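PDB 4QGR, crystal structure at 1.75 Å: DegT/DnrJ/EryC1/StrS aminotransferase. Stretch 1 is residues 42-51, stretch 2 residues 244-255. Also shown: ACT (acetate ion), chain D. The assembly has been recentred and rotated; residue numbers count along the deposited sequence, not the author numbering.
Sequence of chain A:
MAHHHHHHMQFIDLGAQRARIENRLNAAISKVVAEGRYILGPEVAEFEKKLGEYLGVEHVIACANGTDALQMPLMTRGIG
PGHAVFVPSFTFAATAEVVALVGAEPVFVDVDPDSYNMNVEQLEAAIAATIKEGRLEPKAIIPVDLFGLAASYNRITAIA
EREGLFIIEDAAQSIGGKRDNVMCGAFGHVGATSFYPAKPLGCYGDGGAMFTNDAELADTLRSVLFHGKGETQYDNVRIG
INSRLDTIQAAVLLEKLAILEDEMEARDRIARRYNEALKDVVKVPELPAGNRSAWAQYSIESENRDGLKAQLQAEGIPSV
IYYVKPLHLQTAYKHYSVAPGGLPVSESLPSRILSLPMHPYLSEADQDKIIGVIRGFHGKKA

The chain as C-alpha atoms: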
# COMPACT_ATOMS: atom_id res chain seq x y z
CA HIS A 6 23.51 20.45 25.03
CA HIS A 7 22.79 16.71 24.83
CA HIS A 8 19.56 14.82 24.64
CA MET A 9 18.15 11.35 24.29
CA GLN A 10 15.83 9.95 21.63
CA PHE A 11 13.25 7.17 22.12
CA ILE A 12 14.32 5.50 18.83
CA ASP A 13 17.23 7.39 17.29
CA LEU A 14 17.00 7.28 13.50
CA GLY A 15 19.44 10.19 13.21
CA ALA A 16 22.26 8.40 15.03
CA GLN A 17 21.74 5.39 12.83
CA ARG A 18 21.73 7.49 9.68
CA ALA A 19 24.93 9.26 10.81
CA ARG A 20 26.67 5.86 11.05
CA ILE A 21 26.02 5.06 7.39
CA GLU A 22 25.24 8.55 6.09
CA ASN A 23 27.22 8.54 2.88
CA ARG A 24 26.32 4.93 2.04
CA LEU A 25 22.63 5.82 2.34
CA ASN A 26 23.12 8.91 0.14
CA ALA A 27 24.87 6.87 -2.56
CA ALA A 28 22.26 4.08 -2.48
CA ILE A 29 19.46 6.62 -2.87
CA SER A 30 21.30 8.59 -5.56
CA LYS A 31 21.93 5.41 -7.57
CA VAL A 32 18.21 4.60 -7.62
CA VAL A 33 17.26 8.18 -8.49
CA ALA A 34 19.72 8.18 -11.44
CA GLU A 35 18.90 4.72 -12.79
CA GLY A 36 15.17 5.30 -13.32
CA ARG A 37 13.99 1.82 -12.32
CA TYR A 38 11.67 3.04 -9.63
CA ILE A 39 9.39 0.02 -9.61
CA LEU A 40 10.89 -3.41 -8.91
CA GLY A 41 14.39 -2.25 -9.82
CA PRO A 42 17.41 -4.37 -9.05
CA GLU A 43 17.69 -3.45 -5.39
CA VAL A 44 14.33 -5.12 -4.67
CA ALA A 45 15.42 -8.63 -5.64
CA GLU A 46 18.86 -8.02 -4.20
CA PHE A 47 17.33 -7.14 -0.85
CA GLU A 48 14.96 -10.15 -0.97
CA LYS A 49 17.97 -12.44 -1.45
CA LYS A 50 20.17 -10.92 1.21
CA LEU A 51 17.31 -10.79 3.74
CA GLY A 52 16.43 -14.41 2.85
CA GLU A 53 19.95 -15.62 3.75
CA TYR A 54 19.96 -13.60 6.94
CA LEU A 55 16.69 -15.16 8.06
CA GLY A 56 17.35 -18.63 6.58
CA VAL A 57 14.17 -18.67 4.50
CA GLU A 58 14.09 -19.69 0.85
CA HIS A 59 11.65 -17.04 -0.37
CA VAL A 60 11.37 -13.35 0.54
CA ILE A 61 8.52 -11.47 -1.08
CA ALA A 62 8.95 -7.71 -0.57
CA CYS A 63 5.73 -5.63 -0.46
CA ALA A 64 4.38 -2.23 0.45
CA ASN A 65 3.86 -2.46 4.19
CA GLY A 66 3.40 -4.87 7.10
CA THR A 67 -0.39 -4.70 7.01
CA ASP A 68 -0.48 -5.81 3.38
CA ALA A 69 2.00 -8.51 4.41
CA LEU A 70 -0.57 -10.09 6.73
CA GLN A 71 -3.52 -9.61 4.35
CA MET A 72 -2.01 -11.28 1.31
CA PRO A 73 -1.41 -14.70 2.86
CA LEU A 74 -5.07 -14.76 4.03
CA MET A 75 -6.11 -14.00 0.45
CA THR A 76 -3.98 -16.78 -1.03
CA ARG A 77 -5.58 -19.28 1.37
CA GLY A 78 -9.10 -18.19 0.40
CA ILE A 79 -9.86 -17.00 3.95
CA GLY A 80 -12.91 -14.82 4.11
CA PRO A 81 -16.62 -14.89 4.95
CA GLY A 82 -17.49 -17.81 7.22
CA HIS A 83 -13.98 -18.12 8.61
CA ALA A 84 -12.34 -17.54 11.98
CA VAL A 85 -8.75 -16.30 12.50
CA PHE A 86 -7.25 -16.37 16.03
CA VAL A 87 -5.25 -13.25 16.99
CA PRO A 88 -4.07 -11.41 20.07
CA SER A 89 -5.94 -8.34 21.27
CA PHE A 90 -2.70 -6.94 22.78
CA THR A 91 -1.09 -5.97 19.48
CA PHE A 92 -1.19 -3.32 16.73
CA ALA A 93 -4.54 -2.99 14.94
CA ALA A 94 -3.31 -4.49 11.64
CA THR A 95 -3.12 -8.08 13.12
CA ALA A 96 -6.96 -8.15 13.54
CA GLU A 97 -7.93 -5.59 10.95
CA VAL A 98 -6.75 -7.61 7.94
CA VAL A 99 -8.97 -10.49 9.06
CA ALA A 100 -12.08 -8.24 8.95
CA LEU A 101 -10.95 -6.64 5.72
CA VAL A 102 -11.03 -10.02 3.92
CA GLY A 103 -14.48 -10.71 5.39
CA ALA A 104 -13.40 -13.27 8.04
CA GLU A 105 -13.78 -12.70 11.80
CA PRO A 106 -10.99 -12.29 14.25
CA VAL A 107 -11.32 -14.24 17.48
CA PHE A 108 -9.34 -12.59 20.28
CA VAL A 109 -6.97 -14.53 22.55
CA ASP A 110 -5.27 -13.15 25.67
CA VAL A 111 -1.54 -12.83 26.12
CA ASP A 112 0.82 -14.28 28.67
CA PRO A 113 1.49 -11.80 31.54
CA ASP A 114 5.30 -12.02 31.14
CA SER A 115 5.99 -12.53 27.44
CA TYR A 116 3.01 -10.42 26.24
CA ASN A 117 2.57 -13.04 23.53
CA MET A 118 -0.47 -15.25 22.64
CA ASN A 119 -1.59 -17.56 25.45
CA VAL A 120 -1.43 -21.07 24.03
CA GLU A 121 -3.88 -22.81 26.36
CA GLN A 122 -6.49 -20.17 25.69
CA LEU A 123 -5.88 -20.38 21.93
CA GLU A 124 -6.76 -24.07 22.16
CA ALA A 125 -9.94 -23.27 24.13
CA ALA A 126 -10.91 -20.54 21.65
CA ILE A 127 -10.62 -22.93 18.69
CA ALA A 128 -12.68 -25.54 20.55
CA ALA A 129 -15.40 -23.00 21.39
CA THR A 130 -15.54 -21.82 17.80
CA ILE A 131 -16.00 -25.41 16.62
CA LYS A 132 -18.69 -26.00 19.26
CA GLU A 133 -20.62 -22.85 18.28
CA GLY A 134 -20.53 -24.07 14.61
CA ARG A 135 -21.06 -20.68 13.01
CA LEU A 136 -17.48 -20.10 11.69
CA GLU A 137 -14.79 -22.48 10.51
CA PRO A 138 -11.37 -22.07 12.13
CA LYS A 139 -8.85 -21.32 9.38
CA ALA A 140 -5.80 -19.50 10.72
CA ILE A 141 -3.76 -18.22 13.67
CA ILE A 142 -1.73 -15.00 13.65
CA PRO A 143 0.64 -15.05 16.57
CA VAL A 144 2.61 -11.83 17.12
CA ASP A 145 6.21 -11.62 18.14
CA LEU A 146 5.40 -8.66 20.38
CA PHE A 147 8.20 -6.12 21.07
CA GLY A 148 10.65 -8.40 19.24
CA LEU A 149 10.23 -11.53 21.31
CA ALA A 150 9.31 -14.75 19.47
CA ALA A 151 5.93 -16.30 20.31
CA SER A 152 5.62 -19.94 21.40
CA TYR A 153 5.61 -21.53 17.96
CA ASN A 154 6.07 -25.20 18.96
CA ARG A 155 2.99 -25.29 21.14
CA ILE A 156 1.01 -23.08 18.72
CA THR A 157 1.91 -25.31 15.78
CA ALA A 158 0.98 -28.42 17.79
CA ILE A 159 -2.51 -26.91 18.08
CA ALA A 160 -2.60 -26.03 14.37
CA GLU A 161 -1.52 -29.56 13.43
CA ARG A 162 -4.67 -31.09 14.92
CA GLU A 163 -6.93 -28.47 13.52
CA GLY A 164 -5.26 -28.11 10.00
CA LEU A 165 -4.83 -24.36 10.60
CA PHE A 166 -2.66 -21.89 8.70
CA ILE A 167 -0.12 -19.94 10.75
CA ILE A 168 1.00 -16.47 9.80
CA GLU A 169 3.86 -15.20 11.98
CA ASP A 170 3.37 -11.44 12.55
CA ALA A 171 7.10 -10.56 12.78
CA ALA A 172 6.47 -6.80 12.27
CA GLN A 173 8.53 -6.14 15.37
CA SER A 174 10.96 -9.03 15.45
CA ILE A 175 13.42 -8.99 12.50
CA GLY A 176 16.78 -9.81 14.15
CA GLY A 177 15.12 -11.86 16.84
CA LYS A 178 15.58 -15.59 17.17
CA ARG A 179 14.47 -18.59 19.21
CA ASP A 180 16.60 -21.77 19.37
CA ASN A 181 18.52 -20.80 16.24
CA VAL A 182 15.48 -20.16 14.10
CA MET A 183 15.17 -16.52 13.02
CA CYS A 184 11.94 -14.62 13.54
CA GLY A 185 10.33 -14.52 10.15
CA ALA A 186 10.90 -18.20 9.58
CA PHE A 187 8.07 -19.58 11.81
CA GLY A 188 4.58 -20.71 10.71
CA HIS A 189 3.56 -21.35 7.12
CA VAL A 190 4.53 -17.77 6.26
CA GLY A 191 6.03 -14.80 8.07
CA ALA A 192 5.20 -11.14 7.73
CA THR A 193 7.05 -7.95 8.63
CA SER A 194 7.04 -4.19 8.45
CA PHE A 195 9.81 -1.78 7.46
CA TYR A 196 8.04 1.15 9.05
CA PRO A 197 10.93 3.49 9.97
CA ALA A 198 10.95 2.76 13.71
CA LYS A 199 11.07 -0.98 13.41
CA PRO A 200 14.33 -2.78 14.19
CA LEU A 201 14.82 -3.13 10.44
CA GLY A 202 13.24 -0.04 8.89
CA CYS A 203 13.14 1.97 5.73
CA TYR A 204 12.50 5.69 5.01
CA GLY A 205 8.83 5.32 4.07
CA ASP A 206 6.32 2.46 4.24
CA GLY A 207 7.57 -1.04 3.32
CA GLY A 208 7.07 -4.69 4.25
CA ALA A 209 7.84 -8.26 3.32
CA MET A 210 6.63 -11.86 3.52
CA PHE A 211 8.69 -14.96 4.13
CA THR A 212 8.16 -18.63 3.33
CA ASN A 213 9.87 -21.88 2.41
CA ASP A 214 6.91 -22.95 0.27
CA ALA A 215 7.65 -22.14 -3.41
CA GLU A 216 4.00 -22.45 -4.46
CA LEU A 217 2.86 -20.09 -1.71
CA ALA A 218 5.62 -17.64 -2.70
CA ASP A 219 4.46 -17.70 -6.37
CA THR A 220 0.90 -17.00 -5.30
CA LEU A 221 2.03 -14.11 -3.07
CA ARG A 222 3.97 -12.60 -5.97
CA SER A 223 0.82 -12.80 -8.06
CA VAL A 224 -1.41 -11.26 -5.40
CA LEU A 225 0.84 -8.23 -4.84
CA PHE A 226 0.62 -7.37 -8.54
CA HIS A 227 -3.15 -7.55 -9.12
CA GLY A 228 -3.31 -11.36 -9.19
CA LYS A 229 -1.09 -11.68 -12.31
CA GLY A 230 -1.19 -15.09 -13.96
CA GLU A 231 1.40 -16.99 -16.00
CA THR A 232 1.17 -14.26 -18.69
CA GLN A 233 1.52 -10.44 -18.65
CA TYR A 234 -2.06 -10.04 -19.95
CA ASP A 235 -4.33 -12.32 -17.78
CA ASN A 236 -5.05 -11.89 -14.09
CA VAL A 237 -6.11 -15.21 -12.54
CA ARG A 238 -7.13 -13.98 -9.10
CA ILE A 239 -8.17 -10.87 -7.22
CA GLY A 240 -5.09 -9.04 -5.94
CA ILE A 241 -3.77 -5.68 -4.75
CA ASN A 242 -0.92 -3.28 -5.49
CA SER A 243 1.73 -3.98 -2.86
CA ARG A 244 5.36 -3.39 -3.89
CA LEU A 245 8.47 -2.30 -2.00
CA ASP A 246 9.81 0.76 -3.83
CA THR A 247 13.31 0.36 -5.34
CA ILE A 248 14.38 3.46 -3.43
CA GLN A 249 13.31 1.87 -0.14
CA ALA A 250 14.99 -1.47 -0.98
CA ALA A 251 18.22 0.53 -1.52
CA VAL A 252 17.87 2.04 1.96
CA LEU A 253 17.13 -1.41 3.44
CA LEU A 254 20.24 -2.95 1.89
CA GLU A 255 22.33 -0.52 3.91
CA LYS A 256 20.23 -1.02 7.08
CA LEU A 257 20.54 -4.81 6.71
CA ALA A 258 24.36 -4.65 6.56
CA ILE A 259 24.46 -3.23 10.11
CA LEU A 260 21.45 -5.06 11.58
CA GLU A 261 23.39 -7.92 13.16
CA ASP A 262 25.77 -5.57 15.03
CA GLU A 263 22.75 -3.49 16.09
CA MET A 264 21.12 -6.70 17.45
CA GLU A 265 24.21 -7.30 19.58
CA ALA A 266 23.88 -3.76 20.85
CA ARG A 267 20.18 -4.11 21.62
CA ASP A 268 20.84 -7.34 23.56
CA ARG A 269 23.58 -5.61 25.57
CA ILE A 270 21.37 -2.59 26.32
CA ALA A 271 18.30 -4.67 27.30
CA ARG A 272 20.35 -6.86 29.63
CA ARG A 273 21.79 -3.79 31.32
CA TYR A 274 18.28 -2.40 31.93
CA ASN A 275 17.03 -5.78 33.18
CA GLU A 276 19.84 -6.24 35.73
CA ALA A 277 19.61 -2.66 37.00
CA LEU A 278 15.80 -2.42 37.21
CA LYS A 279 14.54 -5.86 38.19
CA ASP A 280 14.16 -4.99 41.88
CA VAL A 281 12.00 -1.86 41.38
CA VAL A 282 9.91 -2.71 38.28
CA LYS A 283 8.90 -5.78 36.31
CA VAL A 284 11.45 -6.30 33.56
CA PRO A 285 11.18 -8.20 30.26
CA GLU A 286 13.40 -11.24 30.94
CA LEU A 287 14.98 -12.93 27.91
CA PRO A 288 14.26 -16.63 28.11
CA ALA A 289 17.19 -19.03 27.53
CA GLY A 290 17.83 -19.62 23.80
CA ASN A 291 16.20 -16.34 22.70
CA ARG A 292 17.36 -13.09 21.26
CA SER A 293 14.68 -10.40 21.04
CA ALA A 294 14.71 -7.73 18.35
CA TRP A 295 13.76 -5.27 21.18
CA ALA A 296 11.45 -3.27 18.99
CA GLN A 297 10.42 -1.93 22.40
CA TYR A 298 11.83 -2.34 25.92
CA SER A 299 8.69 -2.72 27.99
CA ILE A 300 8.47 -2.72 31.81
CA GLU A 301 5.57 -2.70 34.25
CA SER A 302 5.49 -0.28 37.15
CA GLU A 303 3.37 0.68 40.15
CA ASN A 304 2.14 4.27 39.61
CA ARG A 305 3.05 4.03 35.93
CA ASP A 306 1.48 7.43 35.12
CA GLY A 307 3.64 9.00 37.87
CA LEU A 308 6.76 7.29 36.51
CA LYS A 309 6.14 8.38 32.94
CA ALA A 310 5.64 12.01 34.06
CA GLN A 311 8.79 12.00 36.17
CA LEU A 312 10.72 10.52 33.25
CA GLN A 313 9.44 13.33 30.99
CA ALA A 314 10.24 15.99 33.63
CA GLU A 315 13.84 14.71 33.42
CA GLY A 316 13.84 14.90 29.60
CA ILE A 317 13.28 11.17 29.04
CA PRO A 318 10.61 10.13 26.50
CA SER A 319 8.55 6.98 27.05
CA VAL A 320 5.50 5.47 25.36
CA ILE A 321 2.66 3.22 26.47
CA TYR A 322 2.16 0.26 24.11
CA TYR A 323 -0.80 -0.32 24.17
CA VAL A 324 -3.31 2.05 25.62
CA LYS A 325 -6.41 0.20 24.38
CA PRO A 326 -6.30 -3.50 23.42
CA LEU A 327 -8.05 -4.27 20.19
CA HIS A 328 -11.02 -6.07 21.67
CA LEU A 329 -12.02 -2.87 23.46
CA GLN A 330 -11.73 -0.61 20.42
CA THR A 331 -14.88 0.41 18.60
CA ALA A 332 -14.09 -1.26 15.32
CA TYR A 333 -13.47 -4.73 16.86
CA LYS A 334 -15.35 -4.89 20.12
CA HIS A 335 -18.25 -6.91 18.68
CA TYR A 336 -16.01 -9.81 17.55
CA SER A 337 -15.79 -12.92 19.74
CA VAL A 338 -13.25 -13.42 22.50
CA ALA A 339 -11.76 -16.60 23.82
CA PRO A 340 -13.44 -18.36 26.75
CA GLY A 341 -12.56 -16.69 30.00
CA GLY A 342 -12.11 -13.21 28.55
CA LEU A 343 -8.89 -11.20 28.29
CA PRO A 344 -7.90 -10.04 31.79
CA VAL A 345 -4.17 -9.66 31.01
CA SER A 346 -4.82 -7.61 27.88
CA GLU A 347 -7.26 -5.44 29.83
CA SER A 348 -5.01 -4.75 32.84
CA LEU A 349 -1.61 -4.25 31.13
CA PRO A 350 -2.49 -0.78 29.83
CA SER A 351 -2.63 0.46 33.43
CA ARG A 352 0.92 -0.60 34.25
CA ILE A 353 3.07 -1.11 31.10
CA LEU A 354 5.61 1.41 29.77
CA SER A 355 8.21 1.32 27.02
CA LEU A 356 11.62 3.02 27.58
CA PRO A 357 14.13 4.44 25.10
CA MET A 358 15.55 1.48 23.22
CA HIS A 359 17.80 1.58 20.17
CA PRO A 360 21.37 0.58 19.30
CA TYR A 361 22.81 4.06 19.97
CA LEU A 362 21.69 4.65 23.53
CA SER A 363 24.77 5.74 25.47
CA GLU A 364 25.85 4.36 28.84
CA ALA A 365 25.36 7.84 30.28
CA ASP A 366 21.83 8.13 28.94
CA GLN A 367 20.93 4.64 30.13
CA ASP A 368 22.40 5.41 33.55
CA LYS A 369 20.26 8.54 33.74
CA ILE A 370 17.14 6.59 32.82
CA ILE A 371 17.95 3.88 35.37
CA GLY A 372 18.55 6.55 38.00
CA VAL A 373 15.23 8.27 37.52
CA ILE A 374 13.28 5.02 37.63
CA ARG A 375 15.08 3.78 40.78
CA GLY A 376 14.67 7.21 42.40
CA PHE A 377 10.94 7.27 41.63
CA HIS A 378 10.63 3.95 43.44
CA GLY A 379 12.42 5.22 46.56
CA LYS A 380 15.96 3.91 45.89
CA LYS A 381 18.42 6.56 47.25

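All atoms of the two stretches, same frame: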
# COMPACT_ATOMS: atom_id res chain seq x y z
N PRO A 42 16.55 -3.28 -9.49
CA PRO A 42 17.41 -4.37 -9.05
C PRO A 42 17.55 -4.53 -7.56
O PRO A 42 17.66 -5.65 -7.09
CB PRO A 42 18.77 -4.04 -9.67
CG PRO A 42 18.40 -3.26 -10.88
CD PRO A 42 17.19 -2.46 -10.54
N GLU A 43 17.54 -3.41 -6.83
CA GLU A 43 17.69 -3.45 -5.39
C GLU A 43 16.59 -4.27 -4.71
O GLU A 43 16.84 -4.84 -3.66
CB GLU A 43 17.74 -2.02 -4.79
CG GLU A 43 19.04 -1.25 -5.07
CD GLU A 43 19.10 -0.57 -6.43
OE1 GLU A 43 18.27 -0.81 -7.32
OE2 GLU A 43 20.05 0.20 -6.64
N VAL A 44 15.41 -4.37 -5.30
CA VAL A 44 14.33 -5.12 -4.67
C VAL A 44 14.70 -6.61 -4.55
O VAL A 44 14.74 -7.17 -3.47
CB VAL A 44 12.97 -4.91 -5.35
CG1 VAL A 44 11.88 -5.65 -4.61
CG2 VAL A 44 12.62 -3.43 -5.34
N ALA A 45 15.04 -7.23 -5.67
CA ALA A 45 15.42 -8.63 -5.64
C ALA A 45 16.70 -8.87 -4.85
O ALA A 45 16.83 -9.90 -4.18
CB ALA A 45 15.54 -9.18 -7.05
N GLU A 46 17.63 -7.94 -4.95
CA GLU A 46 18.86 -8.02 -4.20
C GLU A 46 18.56 -8.05 -2.71
O GLU A 46 19.13 -8.88 -1.94
CB GLU A 46 19.78 -6.86 -4.62
CG GLU A 46 21.11 -6.86 -3.92
CD GLU A 46 21.98 -5.64 -4.25
OE1 GLU A 46 21.59 -4.78 -5.10
OE2 GLU A 46 23.04 -5.56 -3.57
N PHE A 47 17.68 -7.16 -2.26
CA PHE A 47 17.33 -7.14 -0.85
C PHE A 47 16.59 -8.44 -0.45
O PHE A 47 16.86 -9.00 0.61
CB PHE A 47 16.53 -5.86 -0.50
CG PHE A 47 15.98 -5.84 0.88
CD1 PHE A 47 16.82 -5.76 1.98
CD2 PHE A 47 14.62 -5.88 1.10
CE1 PHE A 47 16.33 -5.75 3.24
CE2 PHE A 47 14.12 -5.86 2.36
CZ PHE A 47 14.98 -5.78 3.45
N GLU A 48 15.69 -8.91 -1.30
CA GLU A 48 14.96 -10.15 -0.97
C GLU A 48 15.97 -11.29 -0.73
O GLU A 48 15.83 -12.08 0.20
CB GLU A 48 13.99 -10.54 -2.10
CG GLU A 48 12.76 -9.62 -2.21
CD GLU A 48 11.81 -9.98 -3.38
OE1 GLU A 48 12.23 -10.65 -4.37
OE2 GLU A 48 10.63 -9.59 -3.33
N LYS A 49 16.97 -11.37 -1.59
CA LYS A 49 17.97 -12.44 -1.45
C LYS A 49 18.82 -12.35 -0.21
O LYS A 49 19.00 -13.33 0.50
CB LYS A 49 18.89 -12.47 -2.67
CG LYS A 49 18.17 -13.12 -3.79
CD LYS A 49 18.75 -12.79 -5.14
CE LYS A 49 17.70 -13.12 -6.20
NZ LYS A 49 18.20 -12.83 -7.56
N LYS A 50 19.31 -11.15 0.06
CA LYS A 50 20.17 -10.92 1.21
C LYS A 50 19.39 -11.09 2.50
O LYS A 50 19.88 -11.76 3.43
CB LYS A 50 20.86 -9.57 1.13
CG LYS A 50 21.91 -9.56 0.02
CD LYS A 50 22.66 -8.24 -0.14
CE LYS A 50 23.86 -8.47 -1.08
NZ LYS A 50 24.09 -7.27 -1.94
N LEU A 51 18.15 -10.59 2.54
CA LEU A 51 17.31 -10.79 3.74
C LEU A 51 16.96 -12.27 3.92
O LEU A 51 17.00 -12.82 5.03
CB LEU A 51 16.04 -9.97 3.70
CG LEU A 51 15.19 -9.98 4.97
CD1 LEU A 51 15.95 -9.53 6.20
CD2 LEU A 51 13.93 -9.13 4.77
N ARG A 244 3.95 -3.27 -3.52
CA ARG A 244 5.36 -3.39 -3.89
C ARG A 244 6.22 -2.58 -2.93
O ARG A 244 5.83 -1.50 -2.47
CB ARG A 244 5.58 -2.91 -5.32
CG ARG A 244 4.85 -3.76 -6.36
CD ARG A 244 5.00 -3.24 -7.79
NE ARG A 244 4.26 -2.01 -8.01
CZ ARG A 244 3.56 -1.72 -9.10
NH1 ARG A 244 3.48 -2.58 -10.12
NH2 ARG A 244 2.99 -0.55 -9.20
N LEU A 245 7.41 -3.11 -2.64
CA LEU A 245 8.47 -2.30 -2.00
C LEU A 245 9.17 -1.46 -3.05
O LEU A 245 9.69 -2.01 -4.05
CB LEU A 245 9.47 -3.21 -1.34
CG LEU A 245 10.65 -2.59 -0.57
CD1 LEU A 245 10.13 -1.93 0.65
CD2 LEU A 245 11.68 -3.66 -0.20
N ASP A 246 9.20 -0.14 -2.84
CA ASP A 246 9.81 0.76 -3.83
C ASP A 246 11.32 0.45 -3.93
O ASP A 246 11.97 0.15 -2.92
CB ASP A 246 9.71 2.23 -3.42
CG ASP A 246 8.32 2.79 -3.37
OD1 ASP A 246 7.34 2.26 -4.02
OD2 ASP A 246 8.20 3.85 -2.64
N THR A 247 11.87 0.56 -5.12
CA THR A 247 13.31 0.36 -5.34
C THR A 247 14.11 1.26 -4.41
O THR A 247 15.09 0.85 -3.79
CB THR A 247 13.70 0.71 -6.78
OG1 THR A 247 12.86 -0.01 -7.69
CG2 THR A 247 15.15 0.31 -7.03
N ILE A 248 13.66 2.51 -4.29
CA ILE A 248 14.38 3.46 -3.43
C ILE A 248 14.38 3.00 -1.98
O ILE A 248 15.39 3.18 -1.28
CB ILE A 248 13.80 4.88 -3.63
CG1 ILE A 248 14.79 5.93 -3.17
CG2 ILE A 248 12.43 5.05 -2.97
CD1 ILE A 248 14.38 7.34 -3.52
N GLN A 249 13.31 2.37 -1.51
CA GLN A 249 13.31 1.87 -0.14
C GLN A 249 14.11 0.58 -0.00
O GLN A 249 14.78 0.35 1.04
CB GLN A 249 11.85 1.67 0.35
CG GLN A 249 11.05 2.94 0.43
CD GLN A 249 11.70 4.03 1.24
OE1 GLN A 249 12.45 3.76 2.20
NE2 GLN A 249 11.35 5.27 0.93
N ALA A 250 14.09 -0.27 -1.01
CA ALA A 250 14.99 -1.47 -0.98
C ALA A 250 16.48 -1.07 -0.87
O ALA A 250 17.27 -1.72 -0.17
CB ALA A 250 14.76 -2.36 -2.17
N ALA A 251 16.83 0.04 -1.52
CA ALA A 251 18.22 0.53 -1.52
C ALA A 251 18.60 0.99 -0.12
O ALA A 251 19.70 0.66 0.39
CB ALA A 251 18.34 1.64 -2.51
N VAL A 252 17.69 1.71 0.54
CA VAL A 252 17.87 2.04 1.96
C VAL A 252 18.06 0.78 2.83
O VAL A 252 19.00 0.67 3.65
CB VAL A 252 16.69 2.93 2.46
CG1 VAL A 252 16.72 3.06 3.97
CG2 VAL A 252 16.81 4.30 1.82
N LEU A 253 17.16 -0.18 2.63
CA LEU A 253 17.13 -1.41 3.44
C LEU A 253 18.40 -2.27 3.29
O LEU A 253 18.87 -2.89 4.26
CB LEU A 253 15.86 -2.21 3.12
CG LEU A 253 14.62 -1.62 3.78
CD1 LEU A 253 13.34 -2.07 3.12
CD2 LEU A 253 14.54 -1.91 5.25
N LEU A 254 18.97 -2.24 2.10
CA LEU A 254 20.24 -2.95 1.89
C LEU A 254 21.30 -2.42 2.83
O LEU A 254 22.04 -3.18 3.43
CB LEU A 254 20.67 -2.87 0.45
CG LEU A 254 19.91 -3.80 -0.52
CD1 LEU A 254 20.14 -3.38 -1.96
CD2 LEU A 254 20.34 -5.24 -0.31
N GLU A 255 21.36 -1.10 2.99
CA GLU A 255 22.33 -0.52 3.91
C GLU A 255 21.95 -0.75 5.39
O GLU A 255 22.83 -1.06 6.20
CB GLU A 255 22.49 0.95 3.63
CG GLU A 255 22.97 1.30 2.24
CD GLU A 255 24.34 0.72 1.88
OE1 GLU A 255 25.17 0.40 2.76
OE2 GLU A 255 24.58 0.56 0.67
C ACT D . 0.99 -0.53 -12.15
O ACT D . 1.67 -1.59 -12.28
OXT ACT D . 0.62 -0.11 -11.05
CH3 ACT D . 0.61 0.27 -13.37

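The first stretch belongs to a helix that continues later in the chain, and residues 247-255 form a second helix, preceded by the extended segment 244-246. The two helices run in broadly the same direction, with 39° between their N-to-C directions, and their axes approach to 7.8 Å. A250 lies at this approach: its CA is 5.2 Å from the CA of V44. One turn further on, the CA atoms of F47 and L254 are 5.8 Å apart. Within each helix the backbone is held by regular i to i+4 hydrogen bonds, among them F47 N to E43 O (2.8 Å) and L254 N to A250 O (2.9 Å). D246 occupies the N-cap position of the second helix, but its side chain makes no capping bond; its backbone O accepts the ordinary helical bond from A250 N at 2.9 Å.

No hydrogen bond or salt bridge joins the two stretches, so the contact, which buries 548 Å² in total, rests on packing. The methyl group of A250 points toward the first helix and meets its backbone directly, with CB 3.6 Å from E43 O and 3.7 Å from V44 CA. V44 extends the contact to the segment before the second helix, its CG2 lying 3.5 Å from L245 O.

F47 is the only aromatic residue of the two stretches. L253 CB sits over one face of its ring, 3.8 Å from the centroid and 19° off the ring normal, in a CH-pi arrangement. L245 approaches the ring obliquely, its CD2 3.9 Å from F47 CD2.

Two side chains interlock as knobs into holes, one from each helix. E43 fits among T247, A250, A251 and L254. Although it is acidic, its contacts here are with carbon: CG lies 3.9 Å from A251 CB, and OE1 is 3.3 Å from T247 CG2. Its OE2 is hydrogen-bonded elsewhere in the structure. In return, L254 fits among E43, E46, F47 and K50. Its CA-to-CB bond points sideways, but the m, t rotamer brings the end of the side chain nearer, placing CD2 3.6 Å from F47 CA and 3.8 Å from K50 CD, while CD1 lies 3.7 Å from E46 CD. E46 and K50, one turn apart, are themselves joined by a salt bridge, K50 NZ to E46 OE2 at 2.6 Å.

R244 stays outside the helix contact and binds the acetate ion in a two-pronged arrangement, through NH1 to ACT O and NH2 to ACT OXT, both at 3.0 Å.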